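Local coordinates for protein leucyl-tRNA synthetase subunit alpha (Aquifex aeolicus, PDB 3O0A) that is the CP1 hydrolytic domain of an enzyme that attaches leucine to its tRNA, and probably removes wrongly attached amino acids by hydrolysis, at residues E30-L33 against R37-I40; T49-T54 against R199-W204. All coordinates share one frame; numbering follows the deposited sequence.

Interaction 1. Residues E30-L33 against R37-I40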
loop_
_atom_site.group_PDB
_atom_site.type_symbol
_atom_site.label_atom_id
_atom_site.label_comp_id
_atom_site.label_asym_id
_atom_site.label_seq_id
_atom_site.Cartn_x
_atom_site.Cartn_y
_atom_site.Cartn_z
ATOM N N GLU A 30 14.685 -9.205 -14.647
ATOM C CA GLU A 30 13.904 -9.996 -15.589
ATOM C C GLU A 30 12.466 -9.459 -15.684
ATOM O O GLU A 30 11.980 -9.175 -16.777
ATOM C CB GLU A 30 13.915 -11.467 -15.154
ATOM C CG GLU A 30 15.264 -12.198 -15.297
ATOM C CD GLU A 30 16.287 -11.890 -14.201
ATOM O OE1 GLU A 30 15.961 -11.191 -13.195
ATOM O OE2 GLU A 30 17.444 -12.373 -14.363
ATOM N N THR A 31 11.814 -9.277 -14.535
ATOM C CA THR A 31 10.436 -8.775 -14.491
ATOM C C THR A 31 10.348 -7.326 -14.969
ATOM O O THR A 31 9.401 -6.947 -15.682
ATOM C CB THR A 31 9.831 -8.947 -13.071
ATOM O OG1 THR A 31 9.726 -10.349 -12.781
ATOM C CG2 THR A 31 8.452 -8.325 -12.963
ATOM N N LEU A 32 11.328 -6.517 -14.566
ATOM C CA LEU A 32 11.371 -5.123 -14.969
ATOM C C LEU A 32 11.432 -5.002 -16.492
ATOM O O LEU A 32 10.686 -4.238 -17.088
ATOM C CB LEU A 32 12.567 -4.410 -14.332
ATOM C CG LEU A 32 12.745 -2.938 -14.709
ATOM C CD1 LEU A 32 11.553 -2.103 -14.277
ATOM C CD2 LEU A 32 14.036 -2.383 -14.109
ATOM N N LEU A 33 12.333 -5.754 -17.118
ATOM C CA LEU A 33 12.491 -5.649 -18.570
ATOM C C LEU A 33 11.340 -6.289 -19.358
ATOM O O LEU A 33 10.911 -5.744 -20.381
ATOM C CB LEU A 33 13.848 -6.202 -19.020
ATOM C CG LEU A 33 15.097 -5.464 -18.534
ATOM C CD1 LEU A 33 16.315 -6.277 -18.921
ATOM C CD2 LEU A 33 15.192 -4.052 -19.109
ATOM N N ARG A 37 7.440 -3.657 -14.895
ATOM C CA ARG A 37 6.842 -3.565 -13.553
ATOM C C ARG A 37 7.823 -3.948 -12.469
ATOM O O ARG A 37 8.685 -4.800 -12.693
ATOM C CB ARG A 37 5.658 -4.525 -13.430
ATOM C CG ARG A 37 4.480 -4.169 -14.279
ATOM C CD ARG A 37 3.432 -5.257 -14.185
ATOM N NE ARG A 37 2.279 -4.869 -14.985
ATOM C CZ ARG A 37 1.126 -5.525 -15.033
ATOM N NH1 ARG A 37 0.948 -6.634 -14.331
ATOM N NH2 ARG A 37 0.148 -5.060 -15.799
ATOM N N ILE A 38 7.664 -3.326 -11.300
ATOM C CA ILE A 38 8.268 -3.804 -10.053
ATOM C C ILE A 38 7.122 -4.127 -9.119
ATOM O O ILE A 38 6.348 -3.249 -8.763
ATOM C CB ILE A 38 9.211 -2.762 -9.402
ATOM C CG1 ILE A 38 10.375 -2.407 -10.360
ATOM C CG2 ILE A 38 9.726 -3.274 -8.028
ATOM C CD1 ILE A 38 11.402 -3.499 -10.592
ATOM N N TYR A 39 6.978 -5.398 -8.763
ATOM C CA TYR A 39 5.821 -5.798 -7.963
ATOM C C TYR A 39 5.999 -5.483 -6.488
ATOM O O TYR A 39 7.077 -5.704 -5.934
ATOM C CB TYR A 39 5.539 -7.285 -8.140
ATOM C CG TYR A 39 4.846 -7.592 -9.451
ATOM C CD1 TYR A 39 3.477 -7.337 -9.607
ATOM C CD2 TYR A 39 5.541 -8.132 -10.524
ATOM C CE1 TYR A 39 2.819 -7.624 -10.797
ATOM C CE2 TYR A 39 4.885 -8.420 -11.729
ATOM C CZ TYR A 39 3.528 -8.157 -11.853
ATOM O OH TYR A 39 2.861 -8.428 -13.026
ATOM N N ILE A 40 4.914 -5.016 -5.867
ATOM C CA ILE A 40 4.852 -4.874 -4.411
ATOM C C ILE A 40 3.704 -5.743 -3.931
ATOM O O ILE A 40 2.540 -5.344 -3.992
ATOM C CB ILE A 40 4.616 -3.404 -4.006
ATOM C CG1 ILE A 40 5.697 -2.509 -4.620
ATOM C CG2 ILE A 40 4.587 -3.229 -2.483
ATOM C CD1 ILE A 40 5.371 -1.993 -5.994
#
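The methyl CG2 of T31 touches both the R37 carbonyl and the edge of the Y39 ring, which lie in directions about at right angles to each other. It lies 3.5 Å from the carbonyl O of R37 and near the plane of the Y39 ring, at its CD2–CE2 edge, with CE2 3.8 Å away; the two side chains cross at about a right angle. With chi1 at -65°, the threonine's methyl group is turned to the strand and OG1 set beside its own backbone N. One residue on, CA of L32 offers a CA-H...O contact to the same R37 oxygen at 3.5 Å, while L32 CD1 packs against I38 CD1 at 3.9 Å. The Y39 ring is held from its far end: R37 NH1 donates to Y39 OH over 2.9 Å, nearly in the guanidinium plane, and E35 OE1 hydrogen-bonds the same hydroxyl. A phenylalanine here, lacking the hydroxyl, would probably leave R37 NH1 and E35 OE1 without this common partner and the ring less firmly fixed against T31. The contact belongs to a short helix-to-strand connection of the editing domain, in which helix 26-35 packs back on the start of strand 37-44, an outermost strand of its antiparallel sheet.

Interaction 2. Residues T49-T54 against R199-W204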
loop_
_atom_site.group_PDB
_atom_site.type_symbol
_atom_site.label_atom_id
_atom_site.label_comp_id
_atom_site.label_asym_id
_atom_site.label_seq_id
_atom_site.Cartn_x
_atom_site.Cartn_y
_atom_site.Cartn_z
ATOM N N THR A 49 -11.703 -4.084 0.719
ATOM C CA THR A 49 -11.403 -2.647 0.747
ATOM C C THR A 49 -10.367 -2.206 -0.303
ATOM O O THR A 49 -9.928 -1.044 -0.299
ATOM C CB THR A 49 -10.924 -2.190 2.149
ATOM O OG1 THR A 49 -9.633 -2.744 2.445
ATOM C CG2 THR A 49 -11.938 -2.603 3.233
ATOM N N VAL A 50 -9.989 -3.117 -1.201
ATOM C CA VAL A 50 -8.867 -2.854 -2.118
ATOM C C VAL A 50 -9.101 -1.607 -2.996
ATOM O O VAL A 50 -8.159 -0.878 -3.323
ATOM C CB VAL A 50 -8.513 -4.104 -2.977
ATOM C CG1 VAL A 50 -9.637 -4.426 -3.957
ATOM C CG2 VAL A 50 -7.147 -3.900 -3.727
ATOM N N PHE A 51 -10.358 -1.348 -3.363
ATOM C CA PHE A 51 -10.639 -0.171 -4.189
ATOM C C PHE A 51 -10.410 1.122 -3.410
ATOM O O PHE A 51 -10.313 2.198 -4.002
ATOM C CB PHE A 51 -12.058 -0.215 -4.759
ATOM C CG PHE A 51 -12.239 -1.232 -5.859
ATOM C CD1 PHE A 51 -12.469 -2.572 -5.556
ATOM C CD2 PHE A 51 -12.198 -0.839 -7.205
ATOM C CE1 PHE A 51 -12.645 -3.529 -6.576
ATOM C CE2 PHE A 51 -12.384 -1.779 -8.238
ATOM C CZ PHE A 51 -12.603 -3.133 -7.922
ATOM N N GLY A 52 -10.317 1.005 -2.086
ATOM C CA GLY A 52 -10.149 2.164 -1.210
ATOM C C GLY A 52 -8.709 2.440 -0.843
ATOM O O GLY A 52 -8.433 3.340 -0.051
ATOM N N ALA A 53 -7.784 1.679 -1.430
ATOM C CA ALA A 53 -6.362 1.899 -1.171
ATOM C C ALA A 53 -5.933 3.216 -1.799
ATOM O O ALA A 53 -6.067 3.411 -3.007
ATOM C CB ALA A 53 -5.507 0.718 -1.685
ATOM N N THR A 54 -5.460 4.138 -0.965
ATOM C CA THR A 54 -5.027 5.452 -1.464
ATOM C C THR A 54 -3.523 5.672 -1.334
ATOM O O THR A 54 -2.996 6.714 -1.765
ATOM C CB THR A 54 -5.790 6.598 -0.775
ATOM O OG1 THR A 54 -5.521 6.580 0.629
ATOM C CG2 THR A 54 -7.293 6.457 -1.003
ATOM N N ARG A 199 -14.369 -12.524 -0.820
ATOM C CA ARG A 199 -14.208 -13.679 -1.696
ATOM C C ARG A 199 -14.224 -13.312 -3.177
ATOM O O ARG A 199 -13.375 -13.771 -3.946
ATOM C CB ARG A 199 -15.311 -14.698 -1.405
ATOM C CG ARG A 199 -15.292 -15.934 -2.276
ATOM C CD ARG A 199 -16.086 -17.069 -1.624
ATOM N NE ARG A 199 -17.537 -16.925 -1.742
ATOM C CZ ARG A 199 -18.341 -16.366 -0.837
ATOM N NH1 ARG A 199 -17.862 -15.840 0.287
ATOM N NH2 ARG A 199 -19.645 -16.322 -1.069
ATOM N N LYS A 200 -15.215 -12.522 -3.574
ATOM C CA LYS A 200 -15.417 -12.217 -4.996
ATOM C C LYS A 200 -14.231 -11.427 -5.540
ATOM O O LYS A 200 -13.740 -11.721 -6.636
ATOM C CB LYS A 200 -16.734 -11.458 -5.233
ATOM C CG LYS A 200 -18.012 -12.223 -4.869
ATOM C CD LYS A 200 -18.169 -13.488 -5.682
ATOM C CE LYS A 200 -19.466 -14.198 -5.294
ATOM N NZ LYS A 200 -19.693 -15.335 -6.187
ATOM N N ILE A 201 -13.762 -10.441 -4.779
ATOM C CA ILE A 201 -12.598 -9.643 -5.192
ATOM C C ILE A 201 -11.321 -10.488 -5.233
ATOM O O ILE A 201 -10.534 -10.406 -6.188
ATOM C CB ILE A 201 -12.417 -8.369 -4.320
ATOM C CG1 ILE A 201 -13.549 -7.382 -4.649
ATOM C CG2 ILE A 201 -11.006 -7.756 -4.528
ATOM C CD1 ILE A 201 -13.710 -6.221 -3.685
ATOM N N THR A 202 -11.138 -11.320 -4.216
ATOM C CA THR A 202 -9.952 -12.163 -4.155
ATOM C C THR A 202 -9.926 -13.136 -5.341
ATOM O O THR A 202 -8.881 -13.300 -5.975
ATOM C CB THR A 202 -9.820 -12.927 -2.813
ATOM O OG1 THR A 202 -9.812 -12.002 -1.719
ATOM C CG2 THR A 202 -8.502 -13.671 -2.774
ATOM N N GLU A 203 -11.059 -13.762 -5.653
ATOM C CA GLU A 203 -11.100 -14.688 -6.802
ATOM C C GLU A 203 -10.815 -13.991 -8.129
ATOM O O GLU A 203 -10.138 -14.553 -8.994
ATOM C CB GLU A 203 -12.427 -15.450 -6.903
ATOM C CG GLU A 203 -12.630 -16.164 -8.268
ATOM C CD GLU A 203 -11.732 -17.394 -8.504
ATOM O OE1 GLU A 203 -10.478 -17.290 -8.415
ATOM O OE2 GLU A 203 -12.298 -18.471 -8.809
ATOM N N TRP A 204 -11.349 -12.782 -8.288
ATOM C CA TRP A 204 -11.139 -11.988 -9.501
ATOM C C TRP A 204 -9.660 -11.654 -9.685
ATOM O O TRP A 204 -9.094 -11.833 -10.760
ATOM C CB TRP A 204 -11.972 -10.711 -9.411
ATOM C CG TRP A 204 -11.854 -9.734 -10.549
ATOM C CD1 TRP A 204 -12.141 -9.943 -11.877
ATOM C CD2 TRP A 204 -11.490 -8.363 -10.427
ATOM N NE1 TRP A 204 -11.941 -8.777 -12.592
ATOM C CE2 TRP A 204 -11.548 -7.792 -11.721
ATOM C CE3 TRP A 204 -11.105 -7.558 -9.346
ATOM C CZ2 TRP A 204 -11.244 -6.456 -11.956
ATOM C CZ3 TRP A 204 -10.795 -6.222 -9.589
ATOM C CH2 TRP A 204 -10.879 -5.689 -10.882
#
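I201 reaches from helix 199-204 into the short 3-10 turn at 49-52 with both of its branches, and each branch finds a different partner. Its CG2 methyl meets CG1 of V50 at 3.6 Å, the two side chains sliding past each other in opposite directions. The longer branch, extended through CG1 (chi2 167°), carries CD1 to the edge of the F51 ring, near its plane and 4.1 Å from CE1. One helical turn further on, W204 adds a second contact to the same phenylalanine: its CZ3 lies 3.9 Å from F51 CZ, and the two side chains cross at about a right angle. The indole gets there because its CG stands anti to the backbone N (chi1 178°), throwing the six-membered ring forward from the helix.

Behind these side chains, backbone hydrogen bonds hold each segment in shape. G52 N bonds to T49 O at 2.7 Å, closing the 3-10 turn that presents V50 and F51 side by side, and W204 N bonds to K200 O within the helix. Further out, the carbonyls of V50 and F51 receive hydrogen bonds from N115 ND2 and K161 NZ. V50 also packs on I8 and F10 of strand 6-13 and on M140 of strand 138-141, whereas W204 meets F189 edge to face and R208 through a cation-pi contact.

No hydrogen bond joins helix and turn, and every close approach is carbon to carbon. Attachment of helix 194-207 to the loop leading into strand 55-58 thus rests, at this interface, on van der Waals contact and the burial of apolar surface, while the polar bonds lie within the turn and the helix, or tie the turn to N115 and K161.

Overall arrangement
Interactions 1 and 2 contrast a local join with a long-range one. The first links a helix to the strand that directly follows it and is only partly buried; the second brings together pieces 145 residues apart in sequence and is a buried contact. Their centres lie about 22 Å apart and they do not touch, yet strand 6-13 borders both: it pairs with strand 37-44 at interaction 1 and receives V50 at interaction 2. Chemistry follows place. Near the surface, apolar packing is mixed with a carbonyl contact and a tyrosine hydroxyl hydrogen-bonded to charged side chains, whereas the deeper contact relies on aliphatic and aromatic carbon alone across its two segments.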